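Regulatory protein RecX (Lactobacillus reuteri, PDB 3D5L) modulates the activity of the recombinase RecA, as a member of the RecX family. Local coordinates at residues A[65-70]-A[86-91]. Residues are numbered along the deposited sequence; the frame is centred on the assembly and turned at random.
Sequences SRMLDY and KEIDTP
Ile88 reaches across to helix 48-71 with both of its branches. The ethyl branch is shared between two neighbours: Ile88 CD1 lies 4.2 Å from the thioether methyl CE of Met67 and also faces the guanidinium of Arg66. The shorter branch approaches Arg66 alone, Ile88 CG2 coming within 4.1 Å of Arg66 NH2. The methionine is the packed side. Met67 is buried, and although its CB does not head for Ile88, the last torsion (chi3 84°) swings CE from SD toward CD1 of the isoleucine. The same side chain also touches Lys84 and Leu85 of helix 78-87 and Leu102 of helix 92-104, which places it where the three helices of the first RecX three-helix domain converge, a domain of the helix-turn-helix class.

Ile88 is the residue at which helix 78-87 gives way to a turn. The helix closes with a Schellman motif: Asp89, with positive phi (43°), is its C-prime residue, Thr90 N returns to Leu85 O, and Asp89 N bonds to Lys86 O at 3.0 Å. Thr90 OG1 adds a second bond to Leu85 O. The backbones stay well separated here, with the CA atoms of Arg66 and Ile88 9.7 Å apart, and side chains alone span the distance. No hydrogen bond joins the two segments, and the whole contact buries just 126 Å², counting both sides.

Arg66 makes the looser, exposed side. Its side chain comes from the opposite direction to that of Ile88 and bends at chi3 (49°), presenting one guanidinium face to the isoleucine. Both branches lie over that face: CG2 is nearest NH2, while Ile88 CD1 sits 4.1 Å above the Arg66 guanidinium plane, displaced toward the rim.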
ATOM      1  N   SER A  65      -2.577  12.939   8.240  1.00 11.81           N
ATOM      2  CA  SER A  65      -3.432  13.660   7.287  1.00 12.27           C
ATOM      3  C   SER A  65      -2.909  13.503   5.874  1.00 10.17           C
ATOM      4  O   SER A  65      -3.675  13.256   4.944  1.00 10.06           O
ATOM      5  CB  SER A  65      -3.474  15.156   7.613  1.00 14.45           C
ATOM      6  OG  SER A  65      -3.998  15.376   8.902  1.00 22.09           O
ATOM      7  N   ARG A  66      -1.600  13.668   5.706  1.00  9.01           N
ATOM      8  CA  ARG A  66      -1.003  13.528   4.383  1.00  7.90           C
ATOM      9  C   ARG A  66      -1.143  12.097   3.833  1.00  7.26           C
ATOM     10  O   ARG A  66      -1.256  11.916   2.622  1.00  6.79           O
ATOM     11  CB  ARG A  66       0.458  13.948   4.428  1.00  9.99           C
ATOM     12  CG  ARG A  66       0.639  15.405   4.806  1.00 16.76           C
ATOM     13  CD  ARG A  66       1.983  15.918   4.340  1.00 21.03           C
ATOM     14  NE  ARG A  66       2.208  15.580   2.936  1.00 25.73           N
ATOM     15  CZ  ARG A  66       3.291  15.928   2.248  1.00 26.68           C
ATOM     16  NH1 ARG A  66       4.249  16.635   2.836  1.00 28.71           N
ATOM     17  NH2 ARG A  66       3.426  15.545   0.986  1.00 26.05           N
ATOM     18  N   MET A  67      -1.124  11.079   4.698  1.00  3.76           N
ATOM     19  CA  MET A  67      -1.308   9.722   4.197  1.00  6.83           C
ATOM     20  C   MET A  67      -2.777   9.611   3.753  1.00  9.59           C
ATOM     21  O   MET A  67      -3.091   8.843   2.846  1.00  9.16           O
ATOM     22  CB  MET A  67      -0.988   8.660   5.266  1.00  6.17           C
ATOM     23  CG  MET A  67       0.507   8.506   5.609  1.00  8.40           C
ATOM     24  SD  MET A  67       1.587   8.329   4.125  1.00  3.49           S
ATOM     25  CE  MET A  67       1.845  10.076   3.634  1.00  5.17           C
ATOM     26  N   LEU A  68      -3.666  10.389   4.384  1.00 10.45           N
ATOM     27  CA  LEU A  68      -5.083  10.375   4.007  1.00 13.86           C
ATOM     28  C   LEU A  68      -5.256  10.932   2.604  1.00 13.61           C
ATOM     29  O   LEU A  68      -6.112  10.469   1.858  1.00 14.65           O
ATOM     30  CB  LEU A  68      -5.947  11.199   4.979  1.00 12.86           C
ATOM     31  CG  LEU A  68      -6.096  10.650   6.396  1.00 14.23           C
ATOM     32  CD1 LEU A  68      -7.201  11.414   7.125  1.00 12.73           C
ATOM     33  CD2 LEU A  68      -6.413   9.149   6.332  1.00 10.06           C
ATOM     34  N   ASP A  69      -4.456  11.937   2.255  1.00 14.59           N
ATOM     35  CA  ASP A  69      -4.512  12.527   0.919  1.00 14.04           C
ATOM     36  C   ASP A  69      -3.852  11.553  -0.074  1.00 12.45           C
ATOM     37  O   ASP A  69      -4.290  11.417  -1.203  1.00 12.77           O
ATOM     38  CB  ASP A  69      -3.761  13.868   0.865  1.00 16.48           C
ATOM     39  CG  ASP A  69      -4.354  14.923   1.789  1.00 23.51           C
ATOM     40  OD1 ASP A  69      -5.598  14.998   1.900  1.00 25.23           O
ATOM     41  OD2 ASP A  69      -3.572  15.704   2.389  1.00 26.34           O
ATOM     42  N   TYR A  70      -2.789  10.889   0.366  1.00 11.66           N
ATOM     43  CA  TYR A  70      -2.056   9.936  -0.457  1.00 11.12           C
ATOM     44  C   TYR A  70      -2.947   8.768  -0.865  1.00 11.92           C
ATOM     45  O   TYR A  70      -2.918   8.295  -2.005  1.00 11.81           O
ATOM     46  CB  TYR A  70      -0.833   9.429   0.323  1.00  9.46           C
ATOM     47  CG  TYR A  70       0.003   8.410  -0.416  1.00 10.96           C
ATOM     48  CD1 TYR A  70       0.501   8.683  -1.696  1.00 10.41           C
ATOM     49  CD2 TYR A  70       0.299   7.168   0.158  1.00 10.04           C
ATOM     50  CE1 TYR A  70       1.271   7.748  -2.382  1.00  8.42           C
ATOM     51  CE2 TYR A  70       1.076   6.221  -0.528  1.00 10.02           C
ATOM     52  CZ  TYR A  70       1.551   6.527  -1.798  1.00  9.13           C
ATOM     53  OH  TYR A  70       2.296   5.610  -2.502  1.00 12.19           O
ATOM     54  N   LYS A  86       8.481   7.346   4.714  1.00 14.18           N
ATOM     55  CA  LYS A  86       9.929   7.471   4.657  1.00 14.95           C
ATOM     56  C   LYS A  86      10.280   8.570   3.649  1.00 15.69           C
ATOM     57  O   LYS A  86      11.158   9.396   3.902  1.00 15.18           O
ATOM     58  CB  LYS A  86      10.567   6.141   4.233  1.00 16.61           C
ATOM     59  CG  LYS A  86      10.528   5.051   5.307  1.00 19.80           C
ATOM     60  CD  LYS A  86      11.314   3.807   4.890  1.00 22.37           C
ATOM     61  CE  LYS A  86      11.766   2.985   6.121  1.00 24.64           C
ATOM     62  NZ  LYS A  86      11.114   1.641   6.252  1.00 24.34           N
ATOM     63  N   GLU A  87       9.578   8.591   2.517  1.00 15.05           N
ATOM     64  CA  GLU A  87       9.824   9.597   1.484  1.00 15.22           C
ATOM     65  C   GLU A  87       9.704  11.043   1.994  1.00 14.84           C
ATOM     66  O   GLU A  87      10.504  11.902   1.618  1.00 15.76           O
ATOM     67  CB  GLU A  87       8.871   9.384   0.296  1.00 16.07           C
ATOM     68  CG  GLU A  87       9.075  10.353  -0.870  1.00 16.28           C
ATOM     69  CD  GLU A  87       8.250   9.986  -2.111  1.00 19.24           C
ATOM     70  OE1 GLU A  87       8.465   8.885  -2.672  1.00 16.78           O
ATOM     71  OE2 GLU A  87       7.389  10.805  -2.532  1.00 21.10           O
ATOM     72  N   ILE A  88       8.718  11.326   2.840  1.00 12.79           N
ATOM     73  CA  ILE A  88       8.572  12.693   3.345  1.00 14.27           C
ATOM     74  C   ILE A  88       9.231  12.855   4.715  1.00 15.33           C
ATOM     75  O   ILE A  88       8.826  13.682   5.533  1.00 14.97           O
ATOM     76  CB  ILE A  88       7.080  13.131   3.420  1.00 12.62           C
ATOM     77  CG1 ILE A  88       6.323  12.297   4.448  1.00  9.97           C
ATOM     78  CG2 ILE A  88       6.438  12.988   2.048  1.00 11.02           C
ATOM     79  CD1 ILE A  88       4.903  12.799   4.718  1.00 10.63           C
ATOM     80  N   ASP A  89      10.260  12.041   4.933  1.00 17.91           N
ATOM     81  CA  ASP A  89      11.047  12.026   6.155  1.00 19.73           C
ATOM     82  C   ASP A  89      10.246  12.112   7.454  1.00 21.24           C
ATOM     83  O   ASP A  89      10.386  13.052   8.236  1.00 21.69           O
ATOM     84  CB  ASP A  89      12.086  13.146   6.110  1.00 19.82           C
ATOM     85  CG  ASP A  89      13.149  12.989   7.181  1.00 21.64           C
ATOM     86  OD1 ASP A  89      13.726  11.880   7.301  1.00 18.58           O
ATOM     87  OD2 ASP A  89      13.407  13.978   7.899  1.00 23.85           O
ATOM     88  N   THR A  90       9.417  11.111   7.693  1.00 20.96           N
ATOM     89  CA  THR A  90       8.620  11.083   8.902  1.00 21.12           C
ATOM     90  C   THR A  90       9.451  10.443  10.011  1.00 21.62           C
ATOM     91  O   THR A  90      10.160   9.462   9.775  1.00 20.40           O
ATOM     92  CB  THR A  90       7.337  10.259   8.680  1.00 20.83           C
ATOM     93  OG1 THR A  90       6.581  10.844   7.613  1.00 24.40           O
ATOM     94  CG2 THR A  90       6.487  10.231   9.933  1.00 19.91           C
ATOM     95  N   PRO A  91       9.401  11.009  11.233  1.00 22.42           N
ATOM     96  CA  PRO A  91      10.179  10.407  12.320  1.00 22.10           C
ATOM     97  C   PRO A  91       9.838   8.915  12.387  1.00 24.70           C
ATOM     98  O   PRO A  91       8.671   8.529  12.268  1.00 24.98           O
ATOM     99  CB  PRO A  91       9.712  11.191  13.533  1.00 19.92           C
ATOM    100  CG  PRO A  91       9.550  12.571  12.947  1.00 19.70           C
ATOM    101  CD  PRO A  91       8.819  12.297  11.656  1.00 20.04           C
TER